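Local coordinates for monomethylamine corrinoid protein 1 (Methanosarcina barkeri, PDB 3EZX) that carries methyl groups on a bound corrinoid cofactor between the methyltransferases MtmB and MtbA in methanogenesis from monomethylamine, at residues M75-K87 / R110-Q122. Residues are numbered along the deposited sequence; the frame is centred on the assembly and turned at random.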
loop_
_atom_site.group_PDB
_atom_site.type_symbol
_atom_site.label_atom_id
_atom_site.label_comp_id
_atom_site.label_asym_id
_atom_site.label_seq_id
_atom_site.Cartn_x
_atom_site.Cartn_y
_atom_site.Cartn_z
ATOM N N MET A 75 9.132 4.096 -7.587
ATOM C CA MET A 75 8.384 2.848 -7.652
ATOM C C MET A 75 8.329 2.259 -9.055
ATOM O O MET A 75 8.232 1.045 -9.218
ATOM C CB MET A 75 6.976 3.068 -7.105
ATOM C CG MET A 75 6.944 3.294 -5.602
ATOM S SD MET A 75 7.252 1.774 -4.683
ATOM C CE MET A 75 9.002 1.666 -4.791
ATOM N N GLU A 76 8.399 3.120 -10.065
ATOM C CA GLU A 76 8.374 2.654 -11.442
ATOM C C GLU A 76 9.650 1.864 -11.731
ATOM O O GLU A 76 9.667 0.977 -12.585
ATOM C CB GLU A 76 8.262 3.838 -12.406
ATOM C CG GLU A 76 7.026 4.687 -12.195
ATOM C CD GLU A 76 6.840 5.711 -13.293
ATOM O OE1 GLU A 76 7.832 6.379 -13.659
ATOM O OE2 GLU A 76 5.701 5.853 -13.788
ATOM N N VAL A 77 10.717 2.181 -11.008
ATOM C CA VAL A 77 11.977 1.482 -11.198
ATOM C C VAL A 77 12.080 0.232 -10.329
ATOM O O VAL A 77 12.698 -0.748 -10.728
ATOM C CB VAL A 77 13.179 2.396 -10.889
ATOM C CG1 VAL A 77 14.474 1.635 -11.095
ATOM C CG2 VAL A 77 13.149 3.623 -11.789
ATOM N N LEU A 78 11.465 0.262 -9.150
ATOM C CA LEU A 78 11.520 -0.877 -8.235
ATOM C C LEU A 78 10.403 -1.913 -8.414
ATOM O O LEU A 78 10.628 -3.104 -8.193
ATOM C CB LEU A 78 11.523 -0.384 -6.781
ATOM C CG LEU A 78 12.583 0.650 -6.380
ATOM C CD1 LEU A 78 12.364 1.049 -4.941
ATOM C CD2 LEU A 78 13.981 0.090 -6.565
ATOM N N THR A 79 9.207 -1.472 -8.801
ATOM C CA THR A 79 8.082 -2.396 -8.984
ATOM C C THR A 79 8.472 -3.606 -9.829
ATOM O O THR A 79 8.281 -4.750 -9.413
ATOM C CB THR A 79 6.868 -1.700 -9.642
ATOM O OG1 THR A 79 6.246 -0.823 -8.693
ATOM C CG2 THR A 79 5.853 -2.726 -10.115
ATOM N N PRO A 80 9.012 -3.371 -11.033
ATOM C CA PRO A 80 9.400 -4.514 -11.858
ATOM C C PRO A 80 10.418 -5.396 -11.137
ATOM O O PRO A 80 10.393 -6.620 -11.256
ATOM C CB PRO A 80 9.962 -3.855 -13.119
ATOM C CG PRO A 80 10.426 -2.517 -12.640
ATOM C CD PRO A 80 9.316 -2.106 -11.718
ATOM N N GLU A 81 11.304 -4.767 -10.376
ATOM C CA GLU A 81 12.317 -5.500 -9.631
ATOM C C GLU A 81 11.643 -6.357 -8.561
ATOM O O GLU A 81 12.114 -7.442 -8.240
ATOM C CB GLU A 81 13.288 -4.521 -8.972
ATOM C CG GLU A 81 14.647 -5.105 -8.669
ATOM C CD GLU A 81 15.361 -5.561 -9.925
ATOM O OE1 GLU A 81 15.433 -4.767 -10.887
ATOM O OE2 GLU A 81 15.852 -6.708 -9.952
ATOM N N LEU A 82 10.533 -5.860 -8.021
ATOM C CA LEU A 82 9.789 -6.564 -6.982
ATOM C C LEU A 82 8.926 -7.687 -7.543
ATOM O O LEU A 82 8.675 -8.683 -6.865
ATOM C CB LEU A 82 8.884 -5.590 -6.223
ATOM C CG LEU A 82 9.497 -4.511 -5.332
ATOM C CD1 LEU A 82 8.413 -3.537 -4.907
ATOM C CD2 LEU A 82 10.149 -5.146 -4.114
ATOM N N GLU A 83 8.463 -7.519 -8.776
ATOM C CA GLU A 83 7.616 -8.523 -9.403
ATOM C C GLU A 83 8.396 -9.769 -9.807
ATOM O O GLU A 83 7.821 -10.736 -10.312
ATOM C CB GLU A 83 6.899 -7.922 -10.614
ATOM C CG GLU A 83 6.027 -6.730 -10.263
ATOM C CD GLU A 83 5.319 -6.143 -11.464
ATOM O OE1 GLU A 83 5.983 -5.945 -12.505
ATOM O OE2 GLU A 83 4.103 -5.871 -11.364
ATOM N N LYS A 84 9.708 -9.744 -9.590
ATOM C CA LYS A 84 10.545 -10.896 -9.906
ATOM C C LYS A 84 10.337 -11.908 -8.789
ATOM O O LYS A 84 9.854 -11.557 -7.713
ATOM C CB LYS A 84 12.020 -10.495 -9.979
ATOM C CG LYS A 84 12.348 -9.582 -11.145
ATOM C CD LYS A 84 13.825 -9.222 -11.173
ATOM C CE LYS A 84 14.155 -8.348 -12.377
ATOM N NZ LYS A 84 15.581 -7.920 -12.387
ATOM N N ASN A 85 10.697 -13.161 -9.039
ATOM C CA ASN A 85 10.526 -14.203 -8.037
ATOM C C ASN A 85 9.045 -14.411 -7.741
ATOM O O ASN A 85 8.653 -14.539 -6.581
ATOM C CB ASN A 85 11.244 -13.827 -6.737
ATOM C CG ASN A 85 12.703 -13.489 -6.953
ATOM O OD1 ASN A 85 13.468 -14.292 -7.491
ATOM N ND2 ASN A 85 13.101 -12.293 -6.530
ATOM N N LYS A 86 8.228 -14.425 -8.791
ATOM C CA LYS A 86 6.789 -14.632 -8.642
ATOM C C LYS A 86 6.527 -16.009 -8.026
ATOM O O LYS A 86 6.058 -16.928 -8.699
ATOM C CB LYS A 86 6.093 -14.527 -10.006
ATOM C CG LYS A 86 5.747 -13.104 -10.440
ATOM C CD LYS A 86 4.689 -12.494 -9.518
ATOM C CE LYS A 86 4.266 -11.095 -9.968
ATOM N NZ LYS A 86 3.222 -10.489 -9.077
ATOM N N LYS A 87 6.839 -16.136 -6.739
ATOM C CA LYS A 87 6.660 -17.384 -6.006
ATOM C C LYS A 87 5.220 -17.880 -6.099
ATOM O O LYS A 87 4.413 -17.640 -5.201
ATOM C CB LYS A 87 7.046 -17.178 -4.539
ATOM C CG LYS A 87 8.416 -16.538 -4.353
ATOM C CD LYS A 87 8.683 -16.197 -2.893
ATOM C CE LYS A 87 10.015 -15.476 -2.733
ATOM N NZ LYS A 87 10.301 -15.126 -1.312
ATOM N N ARG A 110 -0.270 0.695 -4.066
ATOM C CA ARG A 110 0.448 0.060 -5.172
ATOM C C ARG A 110 1.558 -0.872 -4.694
ATOM O O ARG A 110 1.835 -1.886 -5.335
ATOM C CB ARG A 110 1.061 1.112 -6.098
ATOM C CG ARG A 110 0.091 1.697 -7.118
ATOM C CD ARG A 110 0.818 2.377 -8.281
ATOM N NE ARG A 110 -0.111 2.725 -9.356
ATOM C CZ ARG A 110 0.243 3.223 -10.539
ATOM N NH1 ARG A 110 1.521 3.441 -10.818
ATOM N NH2 ARG A 110 -0.687 3.499 -11.446
ATOM N N LEU A 111 2.193 -0.516 -3.579
ATOM C CA LEU A 111 3.266 -1.318 -3.033
ATOM C C LEU A 111 2.748 -2.655 -2.491
ATOM O O LEU A 111 3.319 -3.715 -2.765
ATOM C CB LEU A 111 3.980 -0.547 -1.928
ATOM C CG LEU A 111 5.219 -1.202 -1.306
ATOM C CD1 LEU A 111 6.242 -1.561 -2.386
ATOM C CD2 LEU A 111 5.808 -0.243 -0.301
ATOM N N VAL A 112 1.664 -2.608 -1.725
ATOM C CA VAL A 112 1.086 -3.820 -1.171
ATOM C C VAL A 112 0.583 -4.735 -2.288
ATOM O O VAL A 112 0.796 -5.947 -2.244
ATOM C CB VAL A 112 -0.117 -3.518 -0.255
ATOM C CG1 VAL A 112 -0.799 -4.809 0.113
ATOM C CG2 VAL A 112 0.337 -2.761 0.997
ATOM N N THR A 113 -0.109 -4.149 -3.270
ATOM C CA THR A 113 -0.664 -4.887 -4.423
ATOM C C THR A 113 0.461 -5.588 -5.179
ATOM O O THR A 113 0.266 -6.673 -5.730
ATOM C CB THR A 113 -1.410 -3.945 -5.458
ATOM O OG1 THR A 113 -2.419 -3.169 -4.791
ATOM C CG2 THR A 113 -2.081 -4.798 -6.556
ATOM N N THR A 114 1.625 -4.946 -5.231
ATOM C CA THR A 114 2.747 -5.526 -5.941
ATOM C C THR A 114 3.252 -6.720 -5.154
ATOM O O THR A 114 3.480 -7.785 -5.718
ATOM C CB THR A 114 3.901 -4.525 -6.134
ATOM O OG1 THR A 114 3.490 -3.467 -7.009
ATOM C CG2 THR A 114 5.107 -5.227 -6.721
ATOM N N MET A 115 3.421 -6.553 -3.847
ATOM C CA MET A 115 3.901 -7.658 -3.037
ATOM C C MET A 115 2.933 -8.818 -3.160
ATOM O O MET A 115 3.338 -9.937 -3.492
ATOM C CB MET A 115 4.080 -7.214 -1.597
ATOM C CG MET A 115 5.165 -6.168 -1.479
ATOM S SD MET A 115 6.863 -6.788 -1.737
ATOM C CE MET A 115 6.905 -7.310 -3.496
ATOM N N LEU A 116 1.659 -8.564 -2.886
ATOM C CA LEU A 116 0.668 -9.605 -3.065
ATOM C C LEU A 116 0.810 -9.873 -4.550
ATOM O O LEU A 116 1.017 -8.944 -5.325
ATOM C CB LEU A 116 -0.729 -9.075 -2.767
ATOM C CG LEU A 116 -1.033 -8.878 -1.290
ATOM C CD1 LEU A 116 -2.445 -8.361 -1.136
ATOM C CD2 LEU A 116 -0.855 -10.198 -0.567
ATOM N N GLY A 117 0.714 -11.128 -4.957
ATOM C CA GLY A 117 0.871 -11.417 -6.366
ATOM C C GLY A 117 2.295 -11.880 -6.561
ATOM O O GLY A 117 2.542 -12.903 -7.198
ATOM N N ALA A 118 3.238 -11.120 -6.012
ATOM C CA ALA A 118 4.641 -11.492 -6.094
ATOM C C ALA A 118 4.797 -12.633 -5.098
ATOM O O ALA A 118 5.778 -13.375 -5.126
ATOM C CB ALA A 118 5.524 -10.323 -5.698
ATOM N N ASN A 119 3.809 -12.756 -4.217
ATOM C CA ASN A 119 3.788 -13.804 -3.212
ATOM C C ASN A 119 2.656 -14.797 -3.459
ATOM O O ASN A 119 1.956 -15.212 -2.531
ATOM C CB ASN A 119 3.663 -13.203 -1.815
ATOM C CG ASN A 119 4.982 -12.685 -1.298
ATOM O OD1 ASN A 119 5.959 -13.426 -1.211
ATOM N ND2 ASN A 119 5.021 -11.408 -0.952
ATOM N N GLY A 120 2.482 -15.159 -4.727
ATOM C CA GLY A 120 1.470 -16.124 -5.109
ATOM C C GLY A 120 0.017 -15.694 -5.073
ATOM O O GLY A 120 -0.841 -16.460 -4.639
ATOM N N PHE A 121 -0.272 -14.481 -5.525
ATOM C CA PHE A 121 -1.649 -14.002 -5.545
ATOM C C PHE A 121 -2.025 -13.468 -6.912
ATOM O O PHE A 121 -1.193 -12.896 -7.615
ATOM C CB PHE A 121 -1.866 -12.881 -4.529
ATOM C CG PHE A 121 -2.287 -13.353 -3.174
ATOM C CD1 PHE A 121 -1.342 -13.663 -2.204
ATOM C CD2 PHE A 121 -3.637 -13.470 -2.856
ATOM C CE1 PHE A 121 -1.735 -14.072 -0.931
ATOM C CE2 PHE A 121 -4.040 -13.882 -1.586
ATOM C CZ PHE A 121 -3.086 -14.183 -0.623
ATOM N N GLN A 122 -3.279 -13.673 -7.299
ATOM C CA GLN A 122 -3.748 -13.146 -8.568
ATOM C C GLN A 122 -4.278 -11.780 -8.173
ATOM O O GLN A 122 -4.958 -11.638 -7.155
ATOM C CB GLN A 122 -4.870 -13.994 -9.151
ATOM C CG GLN A 122 -5.279 -13.532 -10.534
ATOM C CD GLN A 122 -6.663 -14.000 -10.922
ATOM O OE1 GLN A 122 -7.141 -13.718 -12.022
ATOM N NE2 GLN A 122 -7.322 -14.717 -10.014
#
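The helical segments 75-82 and 110-118 run nearly parallel, crossing at -16° with their axes 10.0 Å apart, and the chain after Leu82 then closes on the end of the second helix. Leu82 carries much of the contact. Its CB lies 3.8 Å from Thr114 CG2 and equally near Met115 CE, while its CD1 meets Leu111 CD1 at 3.9 Å. Met115 bends at chi2 (-71°) and chi3 (66°), which brings its CE back to Leu82 although its CB points away. Met75 SD lies across Leu111 CD1 at 4.2 Å. Thr114 holds its CG2 anti to the backbone N, where it packs against Leu82 CB and Glu83 CG. Its OG1 donates to Arg110 O at 2.8 Å, on the other face of that carbonyl from Thr114 N. A serine here lacks that methyl, which would probably open a gap beside Leu82 CB and Glu83 CG.

The contact joins the N-terminal helical bundle to the Rossmann-like B12-binding domain. Leu111 also touches Ile39 of helix 35-55 and the bound 5-hydroxybenzimidazolylcobamide.

Thr79 OG1 likewise bonds to Met75 O, and its CG2 approaches Thr114 OG1 at 4.0 Å. At the C-terminal ends of the two helices, Ala118 CB packs against Leu82 O at 3.7 Å. The poorly ordered Lys86 lays its aliphatic chain along Gly117 and Ala118. Lys87 N makes a weak hydrogen bond to Ala118 O.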